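PDB 4ZOC: Lin1840 protein from Listeria innocua serovar 6a, which probably hydrolyses terminal, non-reducing beta-D-glucosyl residues to release beta-D-glucose, as a family 3 glycoside hydrolase involved in beta-1,2-glucan metabolism. Local coordinates for residues 646-651 and 685-690. The protein carries 2 engineered substitutions. Sequence-based numbering, arbitrary orientation.
Sequences LQDVTA and FSFYNH. With MG (magnesium ion), chain D.
Asp648 extends its side chain with CG anti to the backbone N (chi1 -167°), which places the carboxylate between the magnesium ion and residues 685-690. Phe687 takes the crowded position between its own N and carbonyl carbon (chi1 72°), and this sets its ring beside Asp648 and Ala651. Phe685 instead sets CG anti to its carbonyl carbon, so its ring presents one face to Leu646. There, methyl CD2 of Leu646 sits almost exactly over the ring centre of Phe685, 3.7 Å from the centroid, in a CH-pi contact. An edge-to-face contact with His701 of strand 699-706 also holds this ring.

The two oxygens of Asp648 have separate tasks. OD1 of Asp648 binds the magnesium ion at 2.0 Å. Thr650 O completes the protein share of the site at 2.1 Å from the same ion. Four waters bring the total to six ligands. OD2 of Asp648 stays off the metal. Metal-bound water 3 lies 2.7 Å from OD2 of Asp648 and can donate to it, though other acceptors compete for its protons. Water 2 donates both to OD2 of Asp648 and to Phe685 O, and so joins the two segments. Water 1 can link the same two atoms, but its bond to OD2 is weak and other acceptors compete for its protons. No direct hydrogen bond crosses between the segments.

The Phe687 ring meets the carboxylate obliquely, the two planes 69° apart, with CE1 of Phe687 3.8 Å from Asp648 OD2. Farther along, Ala651 CB packs on Phe687 CZ at 4.0 Å. Within the fibronectin type III-like domain, the contact joins the end of strand 638-648 to the short hairpin of strands 687-688 and 694-695. The metal probably keeps Asp648 ionised. OD2 would then be a good acceptor for water 2, which ties the metal site to the Phe685 backbone through the second shell.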
# COMPACT_ATOMS: atom_id res chain seq x y z
N LEU A 646 11.01 13.01 18.53
CA LEU A 646 9.88 13.70 19.09
C LEU A 646 8.50 13.02 18.73
O LEU A 646 8.29 12.48 17.60
CB LEU A 646 9.89 15.09 18.54
CG LEU A 646 9.48 16.23 19.44
CD1 LEU A 646 10.29 16.19 20.77
CD2 LEU A 646 9.70 17.49 18.62
N GLN A 647 7.59 13.00 19.70
CA GLN A 647 6.25 12.64 19.53
C GLN A 647 5.29 13.78 19.96
O GLN A 647 5.44 14.33 21.04
CB GLN A 647 5.90 11.41 20.34
CG GLN A 647 4.43 10.98 20.19
CD GLN A 647 4.04 9.81 21.09
OE1 GLN A 647 4.70 9.49 22.07
NE2 GLN A 647 2.95 9.14 20.72
N ASP A 648 4.30 14.07 19.11
CA ASP A 648 3.18 14.93 19.40
C ASP A 648 2.03 14.04 19.89
O ASP A 648 1.40 13.36 19.09
CB ASP A 648 2.82 15.74 18.17
CG ASP A 648 1.87 16.88 18.43
OD1 ASP A 648 1.28 16.99 19.55
OD2 ASP A 648 1.70 17.67 17.47
N VAL A 649 1.73 14.08 21.18
CA VAL A 649 0.89 13.05 21.80
C VAL A 649 -0.60 13.16 21.38
O VAL A 649 -1.28 12.15 21.10
CB VAL A 649 1.05 13.09 23.32
CG1 VAL A 649 0.13 12.14 23.94
CG2 VAL A 649 2.48 12.74 23.74
N THR A 650 -1.05 14.40 21.28
CA THR A 650 -2.40 14.72 20.83
C THR A 650 -2.34 15.86 19.83
O THR A 650 -1.72 16.88 20.08
CB THR A 650 -3.28 15.16 22.01
OG1 THR A 650 -3.18 14.18 23.05
CG2 THR A 650 -4.75 15.31 21.60
N ALA A 651 -3.03 15.70 18.73
CA ALA A 651 -3.06 16.74 17.72
C ALA A 651 -4.34 16.74 16.91
O ALA A 651 -5.12 15.80 16.94
CB ALA A 651 -1.81 16.56 16.81
N PHE A 685 8.53 20.70 16.12
CA PHE A 685 7.26 20.47 16.80
C PHE A 685 6.02 20.67 15.91
O PHE A 685 4.91 20.46 16.36
CB PHE A 685 7.14 21.40 18.04
CG PHE A 685 8.11 21.09 19.14
CD1 PHE A 685 9.44 21.51 19.09
CD2 PHE A 685 7.68 20.45 20.27
CE1 PHE A 685 10.33 21.19 20.12
CE2 PHE A 685 8.56 20.08 21.27
CZ PHE A 685 9.88 20.50 21.24
N SER A 686 6.26 21.10 14.69
CA SER A 686 5.22 21.53 13.78
C SER A 686 4.86 20.42 12.82
O SER A 686 5.63 19.44 12.62
CB SER A 686 5.71 22.74 13.04
OG SER A 686 5.95 23.78 14.01
N PHE A 687 3.69 20.63 12.20
CA PHE A 687 3.13 19.69 11.25
C PHE A 687 2.08 20.33 10.36
O PHE A 687 1.63 21.41 10.64
CB PHE A 687 2.53 18.47 11.95
CG PHE A 687 1.26 18.75 12.68
CD1 PHE A 687 1.33 19.37 13.95
CD2 PHE A 687 0.06 18.51 12.13
CE1 PHE A 687 0.16 19.64 14.64
CE2 PHE A 687 -1.10 18.79 12.82
CZ PHE A 687 -1.01 19.39 14.07
N TYR A 688 1.70 19.62 9.27
CA TYR A 688 0.67 20.04 8.39
C TYR A 688 -0.72 19.63 8.86
O TYR A 688 -0.93 18.48 9.12
CB TYR A 688 0.91 19.47 6.99
CG TYR A 688 2.06 20.19 6.32
CD1 TYR A 688 1.89 21.35 5.72
CD2 TYR A 688 3.36 19.67 6.40
CE1 TYR A 688 2.99 21.99 5.10
CE2 TYR A 688 4.44 20.28 5.81
CZ TYR A 688 4.24 21.42 5.14
OH TYR A 688 5.35 21.98 4.58
N ASN A 689 -1.64 20.58 8.99
CA ASN A 689 -2.95 20.27 9.49
C ASN A 689 -3.93 19.91 8.37
O ASN A 689 -3.52 19.81 7.21
CB ASN A 689 -3.43 21.38 10.40
CG ASN A 689 -3.82 22.64 9.67
OD1 ASN A 689 -3.85 22.72 8.45
ND2 ASN A 689 -4.14 23.67 10.46
N HIS A 690 -5.22 19.73 8.69
CA HIS A 690 -6.17 19.26 7.64
C HIS A 690 -6.31 20.30 6.55
O HIS A 690 -6.61 19.92 5.40
CB HIS A 690 -7.55 18.90 8.22
CG HIS A 690 -8.45 20.05 8.33
ND1 HIS A 690 -8.27 21.05 9.27
CD2 HIS A 690 -9.48 20.45 7.55
CE1 HIS A 690 -9.18 21.99 9.09
NE2 HIS A 690 -9.93 21.65 8.06
MG MG D . -0.10 18.23 20.28
O HOH W 1 2.31 20.94 17.24
O HOH W 2 3.85 17.75 15.92
O HOH W 3 -0.37 19.11 18.38
O HOH W 4 0.18 17.22 22.10
O HOH W 5 1.19 19.71 20.74
O HOH W 6 -1.73 19.37 21.09